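Local coordinates for protein glutamate receptor IIB,Glutamate receptor IIB (Drosophila melanogaster, PDB 4WXJ) that is the glutamate-binding domain of a fly muscle receptor subunit that probably opens a cation channel in the postsynaptic membrane when glutamate binds, at residues F113-L121 with A196-L204; N36-I47 with F56-R64. All coordinates share one frame; numbering follows the deposited sequence.

Both contacts belong to the clamshell ligand-binding domain of an ionotropic glutamate receptor, and their centres lie about 23 Å apart. Contact 1 pairs two strands beside the bound glutamate and supplies E200, which takes the ligand's ammonium group. Contact 2 packs helix 42-47 on strand 57-62 farther from the pocket: the side chain of A43 is about 12 Å from the glutamate and about 8 Å from that of the ligand-binding residue D96. The two meet directly at Y42, whose OH lies 3.2 Å from M114 CE, and at L46, whose CD2 is 3.8 Å from F113 CG. Contact 2 closes along the chain before contact 1 opens.

Contact 1 (F113-L121 with A196-L204); sequences FMQLGISIL and AFLMETTNL. With GLU (glutamic acid), chain C.
The E200 side chain passes L116 at a slant, with L116 CD1 3.5 Å from the carboxylate carbon CD of E200. It is extended beyond CG and carries its carboxylate to the bound glutamate. There OE1 accepts a hydrogen bond from the ligand's N at 2.9 Å, and OE2 a weak one from the same N. T98 and Y226 also hold the two carboxylate oxygens, which should fix its rotation. Strands 114-121 and 196-200 run antiparallel, 155° between their directions, and S119-M199 and L121-F197 are hydrogen-bonded pairs. The S119 N to M199 O bond, 2.8 Å, is nearly collinear with that carbonyl. This is the bilobed periplasmic-binding-protein fold, in which E200 closes strand 195-200 as the N-cap of helix 201-208. T201 continues the pairing past the strand end. Its N donates to G117 O from above the carbonyl plane, while its OG1 accepts G117 N-H at 3.0 Å. OG1 reaches that N because it sits between the backbone N and carbonyl carbon (chi1 51°). On one face of the sheet, M199 SD lies against L121, 3.6 Å from both CB and CD2 of L121; the two side chains cross, and the methionine is bent at its last torsion. L204 CD1 comes in from the helix to 3.9 Å from L121 CB. On the other, I120 and L198 run alongside each other in the same sense, touching through I120 CG1 and L198 CD2 at 3.7 Å. Farther along, M114 SD meets the methyl CG2 of T202, whose hydroxyl is hydrogen-bonded to Y226 OH.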
loop_
_atom_site.group_PDB
_atom_site.type_symbol
_atom_site.label_atom_id
_atom_site.label_comp_id
_atom_site.label_asym_id
_atom_site.label_seq_id
_atom_site.Cartn_x
_atom_site.Cartn_y
_atom_site.Cartn_z
ATOM N N PHE A 113 -6.561 7.504 7.074
ATOM C CA PHE A 113 -5.780 7.495 8.310
ATOM C C PHE A 113 -4.309 7.802 8.039
ATOM O O PHE A 113 -3.509 7.901 8.968
ATOM C CB PHE A 113 -5.917 6.147 9.034
ATOM C CG PHE A 113 -5.444 4.962 8.235
ATOM C CD1 PHE A 113 -4.108 4.596 8.229
ATOM C CD2 PHE A 113 -6.346 4.192 7.516
ATOM C CE1 PHE A 113 -3.677 3.499 7.506
ATOM C CE2 PHE A 113 -5.922 3.096 6.791
ATOM C CZ PHE A 113 -4.586 2.747 6.786
ATOM N N MET A 114 -3.959 7.963 6.767
ATOM C CA MET A 114 -2.588 8.294 6.394
ATOM C C MET A 114 -2.538 8.937 5.013
ATOM O O MET A 114 -3.211 8.490 4.082
ATOM C CB MET A 114 -1.710 7.041 6.425
ATOM C CG MET A 114 -0.213 7.326 6.410
ATOM S SD MET A 114 0.805 5.843 6.597
ATOM C CE MET A 114 0.350 5.302 8.241
ATOM N N GLN A 115 -1.746 9.998 4.897
ATOM C CA GLN A 115 -1.508 10.651 3.616
ATOM C C GLN A 115 -0.077 10.353 3.190
ATOM O O GLN A 115 0.807 10.181 4.031
ATOM C CB GLN A 115 -1.754 12.163 3.704
ATOM C CG GLN A 115 -0.911 12.885 4.737
ATOM C CD GLN A 115 -1.186 14.380 4.777
ATOM O OE1 GLN A 115 -2.335 14.813 4.694
ATOM N NE2 GLN A 115 -0.130 15.175 4.901
ATOM N N LEU A 116 0.141 10.283 1.883
ATOM C CA LEU A 116 1.421 9.849 1.344
ATOM C C LEU A 116 1.606 10.338 -0.087
ATOM O O LEU A 116 0.756 11.043 -0.635
ATOM C CB LEU A 116 1.519 8.319 1.388
ATOM C CG LEU A 116 0.331 7.590 0.758
ATOM C CD1 LEU A 116 0.788 6.391 -0.056
ATOM C CD2 LEU A 116 -0.658 7.158 1.833
ATOM N N GLY A 117 2.728 9.952 -0.684
ATOM C CA GLY A 117 2.997 10.236 -2.077
ATOM C C GLY A 117 3.696 9.061 -2.729
ATOM O O GLY A 117 3.763 7.970 -2.160
ATOM N N ILE A 118 4.217 9.299 -3.927
ATOM C CA ILE A 118 4.951 8.296 -4.685
ATOM C C ILE A 118 6.372 8.792 -4.920
ATOM O O ILE A 118 6.600 9.992 -5.073
ATOM C CB ILE A 118 4.266 8.001 -6.038
ATOM C CG1 ILE A 118 2.863 7.430 -5.815
ATOM C CG2 ILE A 118 5.102 7.032 -6.874
ATOM C CD1 ILE A 118 2.011 7.394 -7.071
ATOM N N SER A 119 7.329 7.872 -4.941
ATOM C CA SER A 119 8.702 8.232 -5.257
ATOM C C SER A 119 9.449 7.032 -5.826
ATOM O O SER A 119 8.851 5.989 -6.104
ATOM C CB SER A 119 9.416 8.774 -4.017
ATOM O OG SER A 119 10.591 9.482 -4.380
ATOM N N ILE A 120 10.757 7.192 -5.999
ATOM C CA ILE A 120 11.579 6.203 -6.686
ATOM C C ILE A 120 12.587 5.559 -5.736
ATOM O O ILE A 120 13.436 6.243 -5.170
ATOM C CB ILE A 120 12.340 6.841 -7.866
ATOM C CG1 ILE A 120 11.372 7.557 -8.814
ATOM C CG2 ILE A 120 13.136 5.782 -8.626
ATOM C CD1 ILE A 120 12.053 8.520 -9.763
ATOM N N LEU A 121 12.487 4.242 -5.571
ATOM C CA LEU A 121 13.478 3.486 -4.810
ATOM C C LEU A 121 14.561 2.998 -5.760
ATOM O O LEU A 121 14.267 2.348 -6.766
ATOM C CB LEU A 121 12.835 2.303 -4.082
ATOM C CG LEU A 121 13.800 1.411 -3.291
ATOM C CD1 LEU A 121 14.436 2.181 -2.147
ATOM C CD2 LEU A 121 13.091 0.171 -2.775
ATOM N N ALA A 196 14.966 0.321 -10.965
ATOM C CA ALA A 196 14.437 1.228 -9.955
ATOM C C ALA A 196 12.968 0.902 -9.711
ATOM O O ALA A 196 12.253 0.497 -10.625
ATOM C CB ALA A 196 14.607 2.665 -10.392
ATOM N N PHE A 197 12.522 1.079 -8.473
ATOM C CA PHE A 197 11.178 0.678 -8.081
ATOM C C PHE A 197 10.343 1.895 -7.704
ATOM O O PHE A 197 10.687 2.640 -6.787
ATOM C CB PHE A 197 11.245 -0.315 -6.916
ATOM C CG PHE A 197 9.930 -0.967 -6.588
ATOM C CD1 PHE A 197 9.197 -1.615 -7.568
ATOM C CD2 PHE A 197 9.442 -0.956 -5.292
ATOM C CE1 PHE A 197 7.993 -2.222 -7.266
ATOM C CE2 PHE A 197 8.239 -1.563 -4.984
ATOM C CZ PHE A 197 7.514 -2.196 -5.972
ATOM N N LEU A 198 9.254 2.099 -8.438
ATOM C CA LEU A 198 8.325 3.183 -8.155
ATOM C C LEU A 198 7.314 2.714 -7.117
ATOM O O LEU A 198 6.596 1.734 -7.329
ATOM C CB LEU A 198 7.631 3.632 -9.439
ATOM C CG LEU A 198 8.516 4.437 -10.391
ATOM C CD1 LEU A 198 8.226 4.064 -11.832
ATOM C CD2 LEU A 198 8.323 5.928 -10.172
ATOM N N MET A 199 7.270 3.411 -5.987
ATOM C CA MET A 199 6.479 2.965 -4.849
ATOM C C MET A 199 6.030 4.136 -3.990
ATOM O O MET A 199 6.448 5.273 -4.197
ATOM C CB MET A 199 7.287 1.982 -4.001
ATOM C CG MET A 199 8.525 2.592 -3.364
ATOM S SD MET A 199 9.648 1.364 -2.663
ATOM C CE MET A 199 8.581 0.548 -1.477
ATOM N N GLU A 200 5.177 3.838 -3.019
ATOM C CA GLU A 200 4.638 4.854 -2.133
ATOM C C GLU A 200 5.664 5.241 -1.074
ATOM O O GLU A 200 6.428 4.399 -0.597
ATOM C CB GLU A 200 3.344 4.346 -1.501
ATOM C CG GLU A 200 2.224 4.204 -2.527
ATOM C CD GLU A 200 1.008 3.467 -1.999
ATOM O OE1 GLU A 200 1.132 2.750 -0.987
ATOM O OE2 GLU A 200 -0.075 3.605 -2.607
ATOM N N THR A 201 5.681 6.525 -0.724
ATOM C CA THR A 201 6.724 7.090 0.129
ATOM C C THR A 201 6.765 6.450 1.514
ATOM O O THR A 201 7.832 6.334 2.121
ATOM C CB THR A 201 6.536 8.606 0.285
ATOM O OG1 THR A 201 5.190 8.884 0.688
ATOM C CG2 THR A 201 6.820 9.306 -1.033
ATOM N N THR A 202 5.604 6.036 2.006
ATOM C CA THR A 202 5.517 5.334 3.280
ATOM C C THR A 202 6.352 4.063 3.254
ATOM O O THR A 202 7.249 3.869 4.078
ATOM C CB THR A 202 4.063 4.970 3.616
ATOM O OG1 THR A 202 3.446 4.361 2.473
ATOM C CG2 THR A 202 3.286 6.211 4.002
ATOM N N ASN A 203 6.051 3.200 2.290
ATOM C CA ASN A 203 6.742 1.927 2.157
ATOM C C ASN A 203 8.206 2.124 1.796
ATOM O O ASN A 203 9.067 1.361 2.229
ATOM C CB ASN A 203 6.052 1.061 1.103
ATOM C CG ASN A 203 4.607 0.768 1.449
ATOM O OD1 ASN A 203 4.262 0.606 2.619
ATOM N ND2 ASN A 203 3.753 0.704 0.433
ATOM N N LEU A 204 8.481 3.151 0.998
ATOM C CA LEU A 204 9.846 3.465 0.602
ATOM C C LEU A 204 10.681 3.821 1.824
ATOM O O LEU A 204 11.810 3.352 1.970
ATOM C CB LEU A 204 9.867 4.617 -0.406
ATOM C CG LEU A 204 11.200 4.838 -1.131
ATOM C CD1 LEU A 204 10.956 5.402 -2.520
ATOM C CD2 LEU A 204 12.116 5.764 -0.348
HETATM N N GLU C . -1.015 0.915 -1.499
HETATM C CA GLU C . -1.050 0.432 -2.907
HETATM C C GLU C . -2.431 -0.114 -3.248
HETATM O O GLU C . -3.367 0.030 -2.460
HETATM C CB GLU C . 0.017 -0.639 -3.124
HETATM C CG GLU C . 1.443 -0.109 -3.160
HETATM C CD GLU C . 1.838 0.485 -4.507
HETATM O OE1 GLU C . 2.919 1.105 -4.581
HETATM O OE2 GLU C . 1.079 0.334 -5.490
HETATM O OXT GLU C . -2.649 -0.702 -4.309
#

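Contact 2 (N36-I47 with F56-R64); sequences NERFEGYAVDLI and FDFNFEPVR
Helix 42-47 runs nearly antiparallel to strand 57-62, at 163° with the axes 11.0 Å apart. N36 brings the preceding 3-10 turn to the strand, its CA 5.9 Å from that of F60. The N36 amide uses both ends on the strand backbone. OD1 accepts from F60 N at 2.8 Å in a nearly straight bond, 172° at the hydrogen. ND2 donates to F58 O, also at 2.8 Å; this oxygen lies in the amide plane, although ND2 stands above the plane of the F58 carbonyl. The amide is thus held against turning, nearly parallel to the F58 ring and almost perpendicular to the F60 ring, whose edge faces OD1. An alanine here is likely to leave F60 N and F58 O without their side-chain partners and open a gap beside the two rings. The strand edges the parallel sheet of the first lobe of this periplasmic-binding-protein-like domain, and helix 42-54 packs on that sheet. I47 supplies a CH-pi contact: CG2 sits over the centre of the F58 ring, 3.5 Å from its centroid. With CG1 turned beside the backbone N (chi1 -67°), the CG2 branch reaches F58, and I47 CB meets F60 CZ at 3.7 Å. F60 CZ also approaches V44 CA. F39 and F60 run past one another in opposing senses, with F39 CE2 3.9 Å from F60 CB. The F60 ring also meets that of F22, and F60 touches V13. A water accepts from R38 NH2 at 3.0 Å, close to N36 OD1 and N59 OD1, while R38 NE hydrogen-bonds to G35 O.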
loop_
_atom_site.group_PDB
_atom_site.type_symbol
_atom_site.label_atom_id
_atom_site.label_comp_id
_atom_site.label_asym_id
_atom_site.label_seq_id
_atom_site.Cartn_x
_atom_site.Cartn_y
_atom_site.Cartn_z
ATOM N N ASN A 36 -6.354 -13.277 16.844
ATOM C CA ASN A 36 -5.743 -12.001 16.495
ATOM C C ASN A 36 -4.348 -11.843 17.090
ATOM O O ASN A 36 -3.560 -11.017 16.630
ATOM C CB ASN A 36 -6.634 -10.848 16.958
ATOM C CG ASN A 36 -7.973 -10.828 16.249
ATOM O OD1 ASN A 36 -8.089 -11.267 15.106
ATOM N ND2 ASN A 36 -8.993 -10.311 16.924
ATOM N N GLU A 37 -4.047 -12.640 18.109
ATOM C CA GLU A 37 -2.763 -12.563 18.794
ATOM C C GLU A 37 -1.624 -13.117 17.929
ATOM O O GLU A 37 -0.452 -12.954 18.262
ATOM C CB GLU A 37 -2.839 -13.310 20.133
ATOM C CG GLU A 37 -1.567 -13.241 20.974
ATOM C CD GLU A 37 -1.768 -13.710 22.406
ATOM O OE1 GLU A 37 -2.914 -14.039 22.780
ATOM O OE2 GLU A 37 -0.773 -13.750 23.161
ATOM N N ARG A 38 -1.966 -13.760 16.815
ATOM C CA ARG A 38 -0.958 -14.281 15.890
ATOM C C ARG A 38 -0.229 -13.181 15.121
ATOM O O ARG A 38 0.839 -13.416 14.549
ATOM C CB ARG A 38 -1.600 -15.235 14.883
ATOM C CG ARG A 38 -2.053 -16.559 15.461
ATOM C CD ARG A 38 -2.892 -17.321 14.451
ATOM N NE ARG A 38 -4.154 -16.640 14.173
ATOM C CZ ARG A 38 -5.002 -16.987 13.209
ATOM N NH1 ARG A 38 -4.727 -18.011 12.412
ATOM N NH2 ARG A 38 -6.124 -16.304 13.039
ATOM N N PHE A 39 -0.810 -11.984 15.109
ATOM C CA PHE A 39 -0.382 -10.934 14.188
ATOM C C PHE A 39 0.096 -9.665 14.882
ATOM O O PHE A 39 -0.214 -9.422 16.049
ATOM C CB PHE A 39 -1.531 -10.585 13.246
ATOM C CG PHE A 39 -2.204 -11.783 12.645
ATOM C CD1 PHE A 39 -1.534 -12.584 11.737
ATOM C CD2 PHE A 39 -3.511 -12.098 12.977
ATOM C CE1 PHE A 39 -2.152 -13.683 11.175
ATOM C CE2 PHE A 39 -4.136 -13.196 12.418
ATOM C CZ PHE A 39 -3.456 -13.989 11.516
ATOM N N GLU A 40 0.847 -8.858 14.137
ATOM C CA GLU A 40 1.344 -7.578 14.624
ATOM C C GLU A 40 1.529 -6.615 13.457
ATOM O O GLU A 40 1.547 -7.029 12.297
ATOM C CB GLU A 40 2.664 -7.757 15.374
ATOM C CG GLU A 40 3.818 -8.226 14.498
ATOM C CD GLU A 40 5.097 -8.432 15.285
ATOM O OE1 GLU A 40 5.102 -8.151 16.503
ATOM O OE2 GLU A 40 6.100 -8.876 14.687
ATOM N N GLY A 41 1.670 -5.332 13.773
ATOM C CA GLY A 41 1.905 -4.316 12.764
ATOM C C GLY A 41 1.048 -3.084 12.962
ATOM O O GLY A 41 0.169 -3.053 13.826
ATOM N N TYR A 42 1.322 -2.066 12.152
ATOM C CA TYR A 42 0.596 -0.801 12.193
ATOM C C TYR A 42 -0.913 -1.010 12.124
ATOM O O TYR A 42 -1.664 -0.430 12.909
ATOM C CB TYR A 42 1.048 0.098 11.038
ATOM C CG TYR A 42 0.299 1.407 10.945
ATOM C CD1 TYR A 42 -0.940 1.479 10.322
ATOM C CD2 TYR A 42 0.835 2.573 11.472
ATOM C CE1 TYR A 42 -1.629 2.669 10.239
ATOM C CE2 TYR A 42 0.155 3.771 11.389
ATOM C CZ TYR A 42 -1.077 3.813 10.773
ATOM O OH TYR A 42 -1.758 5.001 10.687
ATOM N N ALA A 43 -1.351 -1.834 11.177
ATOM C CA ALA A 43 -2.774 -2.054 10.956
ATOM C C ALA A 43 -3.394 -2.817 12.120
ATOM O O ALA A 43 -4.564 -2.619 12.442
ATOM C CB ALA A 43 -2.998 -2.799 9.655
ATOM N N VAL A 44 -2.611 -3.687 12.749
ATOM C CA VAL A 44 -3.094 -4.435 13.904
ATOM C C VAL A 44 -3.355 -3.483 15.069
ATOM O O VAL A 44 -4.423 -3.520 15.679
ATOM C CB VAL A 44 -2.093 -5.526 14.332
ATOM C CG1 VAL A 44 -2.581 -6.247 15.589
ATOM C CG2 VAL A 44 -1.880 -6.524 13.202
ATOM N N ASP A 45 -2.377 -2.636 15.374
ATOM C CA ASP A 45 -2.533 -1.638 16.427
ATOM C C ASP A 45 -3.724 -0.716 16.168
ATOM O O ASP A 45 -4.471 -0.390 17.090
ATOM C CB ASP A 45 -1.261 -0.796 16.563
ATOM C CG ASP A 45 -0.096 -1.574 17.149
ATOM O OD1 ASP A 45 -0.308 -2.700 17.649
ATOM O OD2 ASP A 45 1.036 -1.045 17.119
ATOM N N LEU A 46 -3.900 -0.297 14.917
ATOM C CA LEU A 46 -4.937 0.678 14.588
ATOM C C LEU A 46 -6.337 0.084 14.740
ATOM O O LEU A 46 -7.270 0.781 15.139
ATOM C CB LEU A 46 -4.740 1.212 13.166
ATOM C CG LEU A 46 -5.769 2.241 12.686
ATOM C CD1 LEU A 46 -5.858 3.430 13.638
ATOM C CD2 LEU A 46 -5.439 2.713 11.278
ATOM N N ILE A 47 -6.487 -1.199 14.425
ATOM C CA ILE A 47 -7.774 -1.869 14.585
ATOM C C ILE A 47 -8.081 -2.065 16.069
ATOM O O ILE A 47 -9.225 -1.912 16.496
ATOM C CB ILE A 47 -7.807 -3.234 13.862
ATOM C CG1 ILE A 47 -7.741 -3.044 12.342
ATOM C CG2 ILE A 47 -9.065 -4.022 14.236
ATOM C CD1 ILE A 47 -8.948 -2.348 11.725
ATOM N N PHE A 56 -16.151 -2.461 19.270
ATOM C CA PHE A 56 -16.537 -3.617 18.473
ATOM C C PHE A 56 -15.500 -4.720 18.643
ATOM O O PHE A 56 -14.338 -4.444 18.948
ATOM C CB PHE A 56 -16.689 -3.246 16.990
ATOM C CG PHE A 56 -15.420 -2.747 16.342
ATOM C CD1 PHE A 56 -14.425 -3.629 15.952
ATOM C CD2 PHE A 56 -15.237 -1.394 16.103
ATOM C CE1 PHE A 56 -13.265 -3.170 15.353
ATOM C CE2 PHE A 56 -14.079 -0.930 15.501
ATOM C CZ PHE A 56 -13.093 -1.819 15.126
ATOM N N ASP A 57 -15.926 -5.966 18.463
ATOM C CA ASP A 57 -14.997 -7.087 18.393
ATOM C C ASP A 57 -14.599 -7.291 16.941
ATOM O O ASP A 57 -15.258 -6.778 16.037
ATOM C CB ASP A 57 -15.618 -8.360 18.971
ATOM C CG ASP A 57 -15.482 -8.439 20.477
ATOM O OD1 ASP A 57 -14.482 -9.019 20.952
ATOM O OD2 ASP A 57 -16.370 -7.920 21.184
ATOM N N PHE A 58 -13.519 -8.030 16.713
ATOM C CA PHE A 58 -13.035 -8.235 15.356
ATOM C C PHE A 58 -12.198 -9.498 15.226
ATOM O O PHE A 58 -11.633 -9.991 16.202
ATOM C CB PHE A 58 -12.212 -7.029 14.899
ATOM C CG PHE A 58 -10.999 -6.771 15.744
ATOM C CD1 PHE A 58 -9.789 -7.376 15.445
ATOM C CD2 PHE A 58 -11.071 -5.932 16.843
ATOM C CE1 PHE A 58 -8.673 -7.144 16.226
ATOM C CE2 PHE A 58 -9.958 -5.695 17.626
ATOM C CZ PHE A 58 -8.757 -6.302 17.318
ATOM N N ASN A 59 -12.131 -10.007 14.001
ATOM C CA ASN A 59 -11.321 -11.168 13.678
ATOM C C ASN A 59 -10.519 -10.917 12.407
ATOM O O ASN A 59 -11.089 -10.646 11.350
ATOM C CB ASN A 59 -12.207 -12.403 13.513
ATOM C CG ASN A 59 -11.419 -13.642 13.144
ATOM O OD1 ASN A 59 -10.281 -13.821 13.579
ATOM N ND2 ASN A 59 -12.020 -14.504 12.332
ATOM N N PHE A 60 -9.197 -10.993 12.514
ATOM C CA PHE A 60 -8.331 -10.822 11.355
ATOM C C PHE A 60 -8.366 -12.055 10.462
ATOM O O PHE A 60 -8.142 -13.175 10.924
ATOM C CB PHE A 60 -6.891 -10.540 11.786
ATOM C CG PHE A 60 -6.653 -9.123 12.214
ATOM C CD1 PHE A 60 -6.566 -8.107 11.276
ATOM C CD2 PHE A 60 -6.504 -8.805 13.553
ATOM C CE1 PHE A 60 -6.343 -6.800 11.667
ATOM C CE2 PHE A 60 -6.279 -7.500 13.947
ATOM C CZ PHE A 60 -6.199 -6.498 13.003
ATOM N N GLU A 61 -8.653 -11.836 9.182
ATOM C CA GLU A 61 -8.601 -12.893 8.178
ATOM C C GLU A 61 -7.784 -12.432 6.974
ATOM O O GLU A 61 -8.332 -11.838 6.045
ATOM C CB GLU A 61 -10.007 -13.298 7.734
ATOM C CG GLU A 61 -10.831 -13.962 8.827
ATOM C CD GLU A 61 -12.066 -14.659 8.288
ATOM O OE1 GLU A 61 -12.339 -14.542 7.075
ATOM O OE2 GLU A 61 -12.763 -15.328 9.080
ATOM N N PRO A 62 -6.466 -12.686 6.989
ATOM C CA PRO A 62 -5.658 -12.324 5.820
ATOM C C PRO A 62 -6.127 -13.049 4.560
ATOM O O PRO A 62 -6.311 -14.266 4.585
ATOM C CB PRO A 62 -4.239 -12.753 6.220
ATOM C CG PRO A 62 -4.413 -13.693 7.360
ATOM C CD PRO A 62 -5.644 -13.250 8.071
ATOM N N VAL A 63 -6.321 -12.302 3.478
ATOM C CA VAL A 63 -6.878 -12.858 2.248
ATOM C C VAL A 63 -5.973 -13.927 1.641
ATOM O O VAL A 63 -4.747 -13.850 1.737
ATOM C CB VAL A 63 -7.134 -11.752 1.197
ATOM C CG1 VAL A 63 -8.133 -10.744 1.732
ATOM C CG2 VAL A 63 -5.834 -11.062 0.801
ATOM N N ARG A 64 -6.597 -14.919 1.010
ATOM C CA ARG A 64 -5.893 -16.091 0.499
ATOM C C ARG A 64 -4.830 -15.741 -0.541
ATOM O O ARG A 64 -3.696 -16.212 -0.453
ATOM C CB ARG A 64 -6.900 -17.078 -0.098
ATOM C CG ARG A 64 -6.317 -18.439 -0.444
ATOM C CD ARG A 64 -7.416 -19.440 -0.773
ATOM N NE ARG A 64 -6.895 -20.782 -1.014
ATOM C CZ ARG A 64 -7.653 -21.862 -1.176
ATOM N NH1 ARG A 64 -8.974 -21.768 -1.121
ATOM N NH2 ARG A 64 -7.090 -23.043 -1.392
HETATM O O HOH W 1 -7.696 -13.980 13.973
#